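Decaprenyl diphosphate synthase (Rhodobacter capsulatus, PDB 3MZV) probably builds long all-trans polyprenyl diphosphates, precursors of quinone side chains, by magnesium-dependent condensation of isopentenyl diphosphate units onto farnesyl diphosphate. Local coordinates at residues Val150-Gln158 with Arg174-Leu183; Met247-Leu255 with Met285-Thr294. All coordinates share one frame; numbering follows the deposited sequence.

Contact 1 of 2, residues Val150-Gln158 with Arg174-Leu183; sequences VIAEGEVLQ and RVIRGKTAAL
Gly-154 and Gly-178 bring two antiparallel helices almost backbone to backbone: their CA atoms lie 4.3 Å apart and the local axes approach to 6.8 Å at 148°. Beside this pair, CA of Ile-151 sits 3.3 Å from the carbonyl O of Gly-178, a CA-H...O contact.

Lys-179 runs along the seam. Its CB meets no atom of helix 150-158 closely; CG, anti to the backbone N (chi1 -160°), lies 3.8 Å from Glu-155 CG, where the two side chains cross at roughly a right angle. Bends at chi2 and chi3 then bring CD near both OE1 and NE2 of Gln-158, CE to 3.3 Å from Gln-158 OE1, and NZ to 2.9 Å from that oxygen, to which it donates, tilted 33° from the carbonyl plane. At one end of the seam Leu-157 CG rests on Val-175 CG2, while at the other Val-150 CG1 presses on Ala-182 CB at 3.5 Å, tighter than usual carbon packing. Ile-151 also packs on helix 74-96, and Leu-119 of the second subunit packs on Glu-155. Close backbone and apolar packing thus dominates this helix pair of the all-alpha prenyl synthase fold, with one hydrogen bond across it; Gln-158 offers the probably charged lysine a neutral acceptor, not a salt bridge.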
ATOM      1  N   VAL B 150      -0.301   3.610  10.746  1.00 33.87           N
ATOM      2  CA  VAL B 150       0.490   3.421  11.968  1.00 35.21           C
ATOM      3  C   VAL B 150       1.521   2.272  11.811  1.00 35.27           C
ATOM      4  O   VAL B 150       2.650   2.367  12.314  1.00 37.54           O
ATOM      5  CB  VAL B 150      -0.466   3.200  13.148  1.00 35.02           C
ATOM      6  CG1 VAL B 150       0.245   2.574  14.358  1.00 37.14           C
ATOM      7  CG2 VAL B 150      -1.108   4.538  13.498  1.00 36.34           C
ATOM      8  N   ILE B 151       1.167   1.226  11.097  1.00 34.99           N
ATOM      9  CA  ILE B 151       2.121   0.170  10.763  1.00 35.35           C
ATOM     10  C   ILE B 151       3.258   0.725   9.935  1.00 36.02           C
ATOM     11  O   ILE B 151       4.407   0.589  10.299  1.00 35.42           O
ATOM     12  CB  ILE B 151       1.470  -1.004  10.013  1.00 35.02           C
ATOM     13  CG1 ILE B 151       0.519  -1.766  10.926  1.00 36.24           C
ATOM     14  CG2 ILE B 151       2.560  -1.939   9.462  1.00 36.91           C
ATOM     15  CD1 ILE B 151      -0.417  -2.776  10.222  1.00 34.06           C
ATOM     16  N   ALA B 152       2.947   1.406   8.823  1.00 36.51           N
ATOM     17  CA  ALA B 152       3.978   1.992   7.989  1.00 36.23           C
ATOM     18  C   ALA B 152       4.864   2.960   8.756  1.00 37.26           C
ATOM     19  O   ALA B 152       6.090   2.946   8.589  1.00 37.19           O
ATOM     20  CB  ALA B 152       3.376   2.674   6.776  1.00 35.03           C
ATOM     21  N   GLU B 153       4.255   3.800   9.585  1.00 37.35           N
ATOM     22  CA  GLU B 153       4.989   4.738  10.412  1.00 38.67           C
ATOM     23  C   GLU B 153       5.927   4.024  11.393  1.00 38.39           C
ATOM     24  O   GLU B 153       7.051   4.475  11.614  1.00 39.75           O
ATOM     25  CB  GLU B 153       3.991   5.600  11.160  1.00 39.71           C
ATOM     26  CG  GLU B 153       4.556   6.673  12.052  1.00 40.60           C
ATOM     27  CD  GLU B 153       3.460   7.401  12.799  1.00 43.31           C
ATOM     28  OE1 GLU B 153       2.786   6.745  13.618  1.00 45.99           O
ATOM     29  OE2 GLU B 153       3.278   8.617  12.560  1.00 44.63           O
ATOM     30  N   GLY B 154       5.445   2.955  12.022  1.00 38.04           N
ATOM     31  CA  GLY B 154       6.250   2.151  12.973  1.00 38.33           C
ATOM     32  C   GLY B 154       7.457   1.519  12.287  1.00 39.23           C
ATOM     33  O   GLY B 154       8.581   1.523  12.828  1.00 39.15           O
ATOM     34  N   GLU B 155       7.249   1.032  11.069  1.00 39.31           N
ATOM     35  CA  GLU B 155       8.338   0.532  10.251  1.00 40.77           C
ATOM     36  C   GLU B 155       9.364   1.594   9.857  1.00 41.19           C
ATOM     37  O   GLU B 155      10.556   1.347   9.876  1.00 39.03           O
ATOM     38  CB  GLU B 155       7.773  -0.198   9.023  1.00 41.98           C
ATOM     39  CG  GLU B 155       7.029  -1.487   9.482  1.00 45.07           C
ATOM     40  CD  GLU B 155       6.553  -2.389   8.348  1.00 52.81           C
ATOM     41  OE1 GLU B 155       6.622  -1.978   7.173  1.00 59.32           O
ATOM     42  OE2 GLU B 155       6.111  -3.526   8.640  1.00 58.69           O
ATOM     43  N   VAL B 156       8.931   2.811   9.505  1.00 40.99           N
ATOM     44  CA  VAL B 156       9.890   3.888   9.282  1.00 41.06           C
ATOM     45  C   VAL B 156      10.627   4.284  10.579  1.00 41.69           C
ATOM     46  O   VAL B 156      11.858   4.550  10.575  1.00 43.97           O
ATOM     47  CB  VAL B 156       9.208   5.120   8.697  1.00 41.68           C
ATOM     48  CG1 VAL B 156      10.195   6.273   8.576  1.00 41.60           C
ATOM     49  CG2 VAL B 156       8.671   4.764   7.322  1.00 40.66           C
ATOM     50  N   LEU B 157       9.896   4.351  11.683  1.00 40.23           N
ATOM     51  CA  LEU B 157      10.543   4.577  12.979  1.00 41.21           C
ATOM     52  C   LEU B 157      11.598   3.500  13.309  1.00 41.82           C
ATOM     53  O   LEU B 157      12.680   3.821  13.828  1.00 43.25           O
ATOM     54  CB  LEU B 157       9.513   4.658  14.101  1.00 40.20           C
ATOM     55  CG  LEU B 157      10.095   5.074  15.469  1.00 41.04           C
ATOM     56  CD1 LEU B 157      10.995   6.359  15.395  1.00 40.88           C
ATOM     57  CD2 LEU B 157       8.992   5.279  16.457  1.00 41.37           C
ATOM     58  N   GLN B 158      11.295   2.246  12.998  1.00 40.98           N
ATOM     59  CA  GLN B 158      12.200   1.152  13.268  1.00 43.26           C
ATOM     60  C   GLN B 158      13.520   1.363  12.517  1.00 45.72           C
ATOM     61  O   GLN B 158      14.597   1.034  13.050  1.00 46.82           O
ATOM     62  CB  GLN B 158      11.564  -0.188  12.849  1.00 42.00           C
ATOM     63  CG  GLN B 158      12.422  -1.399  13.145  1.00 42.71           C
ATOM     64  CD  GLN B 158      11.711  -2.695  12.883  1.00 45.23           C
ATOM     65  OE1 GLN B 158      11.650  -3.576  13.746  1.00 43.39           O
ATOM     66  NE2 GLN B 158      11.130  -2.823  11.679  1.00 43.99           N
ATOM     67  N   ARG B 174       7.081   2.418  21.056  1.00 38.08           N
ATOM     68  CA  ARG B 174       6.407   3.064  19.935  1.00 39.41           C
ATOM     69  C   ARG B 174       6.579   2.269  18.643  1.00 38.22           C
ATOM     70  O   ARG B 174       5.630   2.125  17.880  1.00 37.26           O
ATOM     71  CB  ARG B 174       6.949   4.481  19.803  1.00 41.76           C
ATOM     72  CG  ARG B 174       6.216   5.419  18.854  1.00 48.45           C
ATOM     73  CD  ARG B 174       6.161   6.839  19.496  1.00 57.68           C
ATOM     74  NE  ARG B 174       7.316   7.135  20.364  1.00 63.22           N
ATOM     75  CZ  ARG B 174       7.318   8.003  21.387  1.00 68.62           C
ATOM     76  NH1 ARG B 174       8.435   8.193  22.098  1.00 69.73           N
ATOM     77  NH2 ARG B 174       6.227   8.693  21.712  1.00 71.39           N
ATOM     78  N   VAL B 175       7.773   1.736  18.402  1.00 36.50           N
ATOM     79  CA  VAL B 175       8.033   0.955  17.215  1.00 37.15           C
ATOM     80  C   VAL B 175       7.208  -0.306  17.247  1.00 37.71           C
ATOM     81  O   VAL B 175       6.576  -0.674  16.248  1.00 38.56           O
ATOM     82  CB  VAL B 175       9.513   0.554  17.082  1.00 37.23           C
ATOM     83  CG1 VAL B 175       9.678  -0.623  16.117  1.00 37.64           C
ATOM     84  CG2 VAL B 175      10.381   1.792  16.706  1.00 38.82           C
ATOM     85  N   ILE B 176       7.209  -1.015  18.374  1.00 36.46           N
ATOM     86  CA  ILE B 176       6.526  -2.277  18.360  1.00 37.31           C
ATOM     87  C   ILE B 176       4.999  -2.061  18.357  1.00 37.94           C
ATOM     88  O   ILE B 176       4.301  -2.878  17.788  1.00 36.67           O
ATOM     89  CB  ILE B 176       7.005  -3.255  19.474  1.00 37.50           C
ATOM     90  CG1 ILE B 176       6.685  -2.734  20.871  1.00 37.89           C
ATOM     91  CG2 ILE B 176       8.515  -3.506  19.287  1.00 38.40           C
ATOM     92  CD1 ILE B 176       7.110  -3.761  22.038  1.00 36.77           C
ATOM     93  N   ARG B 177       4.527  -0.994  19.002  1.00 39.43           N
ATOM     94  CA  ARG B 177       3.097  -0.640  19.055  1.00 42.12           C
ATOM     95  C   ARG B 177       2.605  -0.312  17.646  1.00 42.80           C
ATOM     96  O   ARG B 177       1.531  -0.745  17.235  1.00 44.51           O
ATOM     97  CB  ARG B 177       2.845   0.526  20.040  1.00 42.28           C
ATOM     98  CG  ARG B 177       1.382   0.933  20.253  1.00 45.67           C
ATOM     99  CD  ARG B 177       1.260   1.679  21.572  1.00 45.73           C
ATOM    100  NE  ARG B 177       0.724   0.942  22.707  1.00 44.58           N
ATOM    101  CZ  ARG B 177       1.006   1.222  23.986  1.00 46.52           C
ATOM    102  NH1 ARG B 177       0.444   0.533  24.974  1.00 46.06           N
ATOM    103  NH2 ARG B 177       1.877   2.179  24.298  1.00 46.40           N
ATOM    104  N   GLY B 178       3.409   0.410  16.875  1.00 43.73           N
ATOM    105  CA  GLY B 178       3.055   0.719  15.495  1.00 43.64           C
ATOM    106  C   GLY B 178       3.129  -0.480  14.565  1.00 43.27           C
ATOM    107  O   GLY B 178       2.159  -0.807  13.881  1.00 43.72           O
ATOM    108  N   LYS B 179       4.278  -1.135  14.556  1.00 41.86           N
ATOM    109  CA  LYS B 179       4.588  -2.240  13.652  1.00 42.33           C
ATOM    110  C   LYS B 179       3.769  -3.512  13.889  1.00 40.32           C
ATOM    111  O   LYS B 179       3.612  -4.342  12.993  1.00 38.94           O
ATOM    112  CB  LYS B 179       6.046  -2.616  13.882  1.00 44.41           C
ATOM    113  CG  LYS B 179       6.705  -3.363  12.799  1.00 50.02           C
ATOM    114  CD  LYS B 179       7.764  -4.381  13.266  1.00 51.01           C
ATOM    115  CE  LYS B 179       8.484  -4.098  14.567  1.00 53.06           C
ATOM    116  NZ  LYS B 179       9.510  -5.173  14.824  1.00 47.88           N
ATOM    117  N   THR B 180       3.395  -3.747  15.152  1.00 38.07           N
ATOM    118  CA  THR B 180       2.801  -5.029  15.536  1.00 36.59           C
ATOM    119  C   THR B 180       1.511  -4.886  16.331  1.00 35.55           C
ATOM    120  O   THR B 180       0.499  -5.532  15.978  1.00 35.39           O
ATOM    121  CB  THR B 180       3.786  -5.938  16.306  1.00 37.70           C
ATOM    122  OG1 THR B 180       4.871  -6.316  15.441  1.00 39.41           O
ATOM    123  CG2 THR B 180       3.063  -7.230  16.812  1.00 36.07           C
ATOM    124  N   ALA B 181       1.518  -4.077  17.398  1.00 33.85           N
ATOM    125  CA  ALA B 181       0.351  -4.041  18.295  1.00 33.64           C
ATOM    126  C   ALA B 181      -0.859  -3.380  17.652  1.00 33.74           C
ATOM    127  O   ALA B 181      -1.983  -3.775  17.945  1.00 33.30           O
ATOM    128  CB  ALA B 181       0.665  -3.322  19.591  1.00 32.92           C
ATOM    129  N   ALA B 182      -0.610  -2.373  16.808  1.00 33.08           N
ATOM    130  CA  ALA B 182      -1.681  -1.568  16.222  1.00 34.34           C
ATOM    131  C   ALA B 182      -2.659  -2.416  15.451  1.00 33.15           C
ATOM    132  O   ALA B 182      -3.840  -2.146  15.507  1.00 32.61           O
ATOM    133  CB  ALA B 182      -1.128  -0.452  15.346  1.00 33.55           C
ATOM    134  N   LEU B 183      -2.188  -3.442  14.750  1.00 32.97           N
ATOM    135  CA  LEU B 183      -3.098  -4.297  14.022  1.00 33.24           C
ATOM    136  C   LEU B 183      -3.845  -5.255  14.910  1.00 33.25           C
ATOM    137  O   LEU B 183      -5.004  -5.594  14.617  1.00 31.52           O
ATOM    138  CB  LEU B 183      -2.412  -5.022  12.862  1.00 33.40           C
ATOM    139  CG  LEU B 183      -3.250  -5.747  11.805  1.00 34.57           C
ATOM    140  CD1 LEU B 183      -4.273  -4.781  11.157  1.00 35.53           C
ATOM    141  CD2 LEU B 183      -2.327  -6.458  10.752  1.00 35.21           C
TER

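Contact 2 of 2, residues Met247-Leu255 with Met285-Thr294; sequences MPVIKAVAL and MTKHGTLEAT
Pro-248 is the knob of this contact, its ring set in a hollow formed by Met-285, Thr-290, Leu-291 and Thr-294. Its CB meets Leu-291 CD2 at 3.8 Å on one wall, and its CD faces Thr-294 OG1 on another. Met-285, extended beyond CG, forms a further wall, its terminal CE 3.7 Å from Pro-248 C and 3.5 Å from Val-249 CG2. The Pro-248 carbonyl is engaged by Thr-290: with chi1 at 80°, OG1 lies between backbone N and carbonyl carbon and donates to Pro-248 O over 3.0 Å, in the carbonyl plane on a lone pair. The same rotamer sends Thr-290 CG2 against Lys-251 CB and Ala-252. Thr-294 OG1 instead turns back to Thr-290 O, 2.7 Å away.

Farther out, the Lys-251 chain lies over Ala-293, its CD 3.6 Å from Ala-293 CB, before its amine reaches Glu-169. At the far end Leu-255 CB stands over one face of the His-288 ring, 3.8 Å from the centroid and 14° off the normal, a CH-pi contact; His-288 NE2 bonds to Glu-260. A Schellman motif at Gly-289, which is also the N-cap of the next helix, turns the chain between helices 277-287 and 290-308. Helix 247-254 thus bridges that corner, with Trp-264 of helix 258-270 against Met-285, and Leu-222 of helix 199-224 against Leu-291 and Thr-294.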
ATOM      1  N   MET B 247      14.549  -4.211  22.997  1.00 34.04           N
ATOM      2  CA  MET B 247      14.651  -4.140  24.451  1.00 33.49           C
ATOM      3  C   MET B 247      15.946  -4.743  25.059  1.00 32.88           C
ATOM      4  O   MET B 247      16.571  -4.081  25.879  1.00 33.51           O
ATOM      5  CB  MET B 247      13.397  -4.713  25.132  1.00 33.44           C
ATOM      6  CG  MET B 247      13.265  -4.381  26.548  1.00 35.65           C
ATOM      7  SD  MET B 247      11.647  -4.909  27.340  1.00 32.51           S
ATOM      8  CE  MET B 247      10.760  -3.317  27.172  1.00 38.18           C
ATOM      9  N   PRO B 248      16.331  -5.983  24.688  1.00 33.40           N
ATOM     10  CA  PRO B 248      17.478  -6.595  25.392  1.00 33.36           C
ATOM     11  C   PRO B 248      18.774  -5.830  25.088  1.00 32.80           C
ATOM     12  O   PRO B 248      19.682  -5.771  25.903  1.00 32.05           O
ATOM     13  CB  PRO B 248      17.557  -7.997  24.805  1.00 34.20           C
ATOM     14  CG  PRO B 248      16.387  -8.126  23.919  1.00 34.57           C
ATOM     15  CD  PRO B 248      15.655  -6.936  23.795  1.00 33.73           C
ATOM     16  N   VAL B 249      18.856  -5.230  23.900  1.00 32.80           N
ATOM     17  CA  VAL B 249      20.002  -4.378  23.577  1.00 32.23           C
ATOM     18  C   VAL B 249      19.919  -3.066  24.276  1.00 32.59           C
ATOM     19  O   VAL B 249      20.882  -2.642  24.883  1.00 31.14           O
ATOM     20  CB  VAL B 249      20.148  -4.131  22.069  1.00 32.96           C
ATOM     21  CG1 VAL B 249      21.377  -3.213  21.755  1.00 32.53           C
ATOM     22  CG2 VAL B 249      20.227  -5.456  21.317  1.00 32.70           C
ATOM     23  N   ILE B 250      18.774  -2.374  24.162  1.00 32.97           N
ATOM     24  CA  ILE B 250      18.615  -1.050  24.802  1.00 33.19           C
ATOM     25  C   ILE B 250      18.970  -1.107  26.310  1.00 33.76           C
ATOM     26  O   ILE B 250      19.661  -0.244  26.842  1.00 34.36           O
ATOM     27  CB  ILE B 250      17.161  -0.565  24.642  1.00 32.74           C
ATOM     28  CG1 ILE B 250      16.870  -0.274  23.179  1.00 32.85           C
ATOM     29  CG2 ILE B 250      16.885   0.643  25.535  1.00 33.64           C
ATOM     30  CD1 ILE B 250      15.315  -0.214  22.883  1.00 34.54           C
ATOM     31  N   LYS B 251      18.441  -2.114  26.988  1.00 32.96           N
ATOM     32  CA  LYS B 251      18.688  -2.261  28.430  1.00 32.68           C
ATOM     33  C   LYS B 251      20.175  -2.505  28.722  1.00 32.61           C
ATOM     34  O   LYS B 251      20.690  -1.998  29.687  1.00 32.88           O
ATOM     35  CB  LYS B 251      17.862  -3.395  29.010  1.00 32.53           C
ATOM     36  CG  LYS B 251      16.391  -3.064  29.182  1.00 33.08           C
ATOM     37  CD  LYS B 251      15.646  -4.210  29.849  1.00 36.57           C
ATOM     38  CE  LYS B 251      14.140  -3.930  30.043  1.00 37.51           C
ATOM     39  NZ  LYS B 251      13.909  -2.824  31.007  1.00 37.79           N
ATOM     40  N   ALA B 252      20.876  -3.255  27.879  1.00 32.64           N
ATOM     41  CA  ALA B 252      22.304  -3.535  28.127  1.00 31.68           C
ATOM     42  C   ALA B 252      23.117  -2.251  27.834  1.00 31.55           C
ATOM     43  O   ALA B 252      24.045  -1.912  28.568  1.00 31.61           O
ATOM     44  CB  ALA B 252      22.762  -4.741  27.280  1.00 30.20           C
ATOM     45  N   VAL B 253      22.751  -1.516  26.790  1.00 31.68           N
ATOM     46  CA  VAL B 253      23.444  -0.304  26.428  1.00 34.26           C
ATOM     47  C   VAL B 253      23.321   0.739  27.541  1.00 36.10           C
ATOM     48  O   VAL B 253      24.292   1.396  27.869  1.00 36.97           O
ATOM     49  CB  VAL B 253      22.958   0.290  25.105  1.00 34.22           C
ATOM     50  CG1 VAL B 253      23.508   1.763  24.871  1.00 35.88           C
ATOM     51  CG2 VAL B 253      23.358  -0.635  23.938  1.00 31.15           C
ATOM     52  N   ALA B 254      22.145   0.837  28.144  1.00 36.80           N
ATOM     53  CA  ALA B 254      21.909   1.755  29.258  1.00 37.63           C
ATOM     54  C   ALA B 254      22.759   1.449  30.483  1.00 37.65           C
ATOM     55  O   ALA B 254      23.104   2.363  31.240  1.00 38.34           O
ATOM     56  CB  ALA B 254      20.375   1.755  29.635  1.00 37.88           C
ATOM     57  N   LEU B 255      23.135   0.184  30.672  1.00 36.75           N
ATOM     58  CA  LEU B 255      23.953  -0.254  31.788  1.00 37.35           C
ATOM     59  C   LEU B 255      25.469  -0.362  31.469  1.00 37.46           C
ATOM     60  O   LEU B 255      26.241  -0.754  32.314  1.00 37.18           O
ATOM     61  CB  LEU B 255      23.441  -1.617  32.280  1.00 36.66           C
ATOM     62  CG  LEU B 255      22.000  -1.553  32.846  1.00 38.94           C
ATOM     63  CD1 LEU B 255      21.465  -2.929  33.224  1.00 37.94           C
ATOM     64  CD2 LEU B 255      22.001  -0.619  34.089  1.00 39.17           C
ATOM     65  N   MET B 285      24.282  -9.076  27.857  1.00 31.98           N
ATOM     66  CA  MET B 285      22.900  -9.106  28.217  1.00 31.22           C
ATOM     67  C   MET B 285      22.676  -9.909  29.498  1.00 32.85           C
ATOM     68  O   MET B 285      21.992  -9.423  30.417  1.00 32.70           O
ATOM     69  CB  MET B 285      22.053  -9.638  27.052  1.00 30.94           C
ATOM     70  CG  MET B 285      22.077  -8.789  25.849  1.00 31.69           C
ATOM     71  SD  MET B 285      21.115  -9.568  24.409  1.00 24.77           S
ATOM     72  CE  MET B 285      21.187  -8.112  23.406  1.00 34.86           C
ATOM     73  N   THR B 286      23.278 -11.093  29.568  1.00 33.88           N
ATOM     74  CA  THR B 286      23.152 -11.977  30.699  1.00 36.06           C
ATOM     75  C   THR B 286      23.752 -11.351  31.977  1.00 36.20           C
ATOM     76  O   THR B 286      23.111 -11.319  33.016  1.00 34.35           O
ATOM     77  CB  THR B 286      23.803 -13.355  30.420  1.00 37.94           C
ATOM     78  OG1 THR B 286      23.066 -14.000  29.375  1.00 40.68           O
ATOM     79  CG2 THR B 286      23.736 -14.251  31.664  1.00 37.75           C
ATOM     80  N   LYS B 287      24.947 -10.800  31.862  1.00 36.67           N
ATOM     81  CA  LYS B 287      25.592 -10.068  32.984  1.00 38.01           C
ATOM     82  C   LYS B 287      24.685  -9.007  33.571  1.00 37.44           C
ATOM     83  O   LYS B 287      24.561  -8.914  34.784  1.00 37.96           O
ATOM     84  CB  LYS B 287      26.904  -9.441  32.460  1.00 38.99           C
ATOM     85  CG  LYS B 287      27.661  -8.419  33.342  1.00 42.11           C
ATOM     86  CD  LYS B 287      28.872  -7.900  32.522  1.00 48.97           C
ATOM     87  CE  LYS B 287      29.857  -7.138  33.369  1.00 55.07           C
ATOM     88  NZ  LYS B 287      29.660  -5.700  33.188  1.00 57.99           N
ATOM     89  N   HIS B 288      24.022  -8.232  32.704  1.00 34.58           N
ATOM     90  CA  HIS B 288      23.132  -7.135  33.100  1.00 33.83           C
ATOM     91  C   HIS B 288      21.650  -7.489  33.353  1.00 32.44           C
ATOM     92  O   HIS B 288      20.855  -6.621  33.683  1.00 33.64           O
ATOM     93  CB  HIS B 288      23.227  -6.019  32.061  1.00 33.39           C
ATOM     94  CG  HIS B 288      24.540  -5.330  32.061  1.00 35.48           C
ATOM     95  ND1 HIS B 288      25.079  -4.771  33.208  1.00 37.14           N
ATOM     96  CD2 HIS B 288      25.423  -5.081  31.060  1.00 36.66           C
ATOM     97  CE1 HIS B 288      26.240  -4.216  32.909  1.00 40.59           C
ATOM     98  NE2 HIS B 288      26.468  -4.382  31.613  1.00 39.24           N
ATOM     99  N   GLY B 289      21.316  -8.771  33.237  1.00 31.64           N
ATOM    100  CA  GLY B 289      20.012  -9.255  33.494  1.00 31.22           C
ATOM    101  C   GLY B 289      18.961  -8.817  32.471  1.00 31.31           C
ATOM    102  O   GLY B 289      17.785  -8.854  32.754  1.00 32.12           O
ATOM    103  N   THR B 290      19.387  -8.426  31.276  1.00 29.91           N
ATOM    104  CA  THR B 290      18.459  -7.812  30.332  1.00 29.23           C
ATOM    105  C   THR B 290      17.547  -8.780  29.546  1.00 28.75           C
ATOM    106  O   THR B 290      16.504  -8.373  29.042  1.00 30.17           O
ATOM    107  CB  THR B 290      19.147  -6.867  29.341  1.00 30.08           C
ATOM    108  OG1 THR B 290      19.765  -7.598  28.293  1.00 30.95           O
ATOM    109  CG2 THR B 290      20.163  -5.982  30.026  1.00 27.52           C
ATOM    110  N   LEU B 291      17.944 -10.025  29.443  1.00 29.06           N
ATOM    111  CA  LEU B 291      17.086 -11.050  28.813  1.00 30.35           C
ATOM    112  C   LEU B 291      15.954 -11.435  29.784  1.00 30.44           C
ATOM    113  O   LEU B 291      14.794 -11.460  29.416  1.00 29.19           O
ATOM    114  CB  LEU B 291      17.937 -12.226  28.362  1.00 30.10           C
ATOM    115  CG  LEU B 291      18.850 -11.830  27.174  1.00 33.59           C
ATOM    116  CD1 LEU B 291      19.864 -12.948  26.930  1.00 35.87           C
ATOM    117  CD2 LEU B 291      18.000 -11.564  25.909  1.00 34.16           C
ATOM    118  N   GLU B 292      16.289 -11.619  31.075  1.00 30.53           N
ATOM    119  CA  GLU B 292      15.257 -11.825  32.090  1.00 30.93           C
ATOM    120  C   GLU B 292      14.370 -10.601  32.192  1.00 30.65           C
ATOM    121  O   GLU B 292      13.164 -10.706  32.300  1.00 30.12           O
ATOM    122  CB  GLU B 292      15.891 -12.174  33.440  1.00 32.69           C
ATOM    123  CG  GLU B 292      14.867 -12.413  34.581  1.00 34.95           C
ATOM    124  CD  GLU B 292      13.871 -13.544  34.291  1.00 41.29           C
ATOM    125  OE1 GLU B 292      14.107 -14.423  33.446  1.00 45.43           O
ATOM    126  OE2 GLU B 292      12.828 -13.572  34.919  1.00 42.98           O
ATOM    127  N   ALA B 293      14.966  -9.407  32.108  1.00 29.11           N
ATOM    128  CA  ALA B 293      14.192  -8.197  32.191  1.00 29.07           C
ATOM    129  C   ALA B 293      13.206  -8.110  31.020  1.00 28.68           C
ATOM    130  O   ALA B 293      12.071  -7.688  31.189  1.00 28.50           O
ATOM    131  CB  ALA B 293      15.164  -6.929  32.192  1.00 29.13           C
ATOM    132  N   THR B 294      13.642  -8.542  29.825  1.00 27.88           N
ATOM    133  CA  THR B 294      12.747  -8.511  28.657  1.00 28.31           C
ATOM    134  C   THR B 294      11.653  -9.555  28.834  1.00 27.87           C
ATOM    135  O   THR B 294      10.525  -9.300  28.486  1.00 29.23           O
ATOM    136  CB  THR B 294      13.567  -8.746  27.372  1.00 29.16           C
ATOM    137  OG1 THR B 294      14.589  -7.741  27.295  1.00 29.10           O
ATOM    138  CG2 THR B 294      12.683  -8.757  26.116  1.00 28.81           C
TER

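How the contacts relate
Both segments of contact 1 precede those of contact 2 in the sequence. Their centres lie about 22 Å apart and their nearest atoms about 6 Å, without touching. Contact 1, about 9 Å from the chain centre, joins consecutive helices 138-161 and 169-194 and also meets the second subunit; contact 2, about 22 Å out, is formed within one chain. Helix 169-194 nonetheless links them: it supplies residues 174-183, while its Glu-169 and Tyr-172 touch helix 247-254. Helix 199-224 likewise packs on both. Helices 169-194 and 199-224, which reach both sites, thereby tie the inner helix pair to the peripheral helices of contact 2.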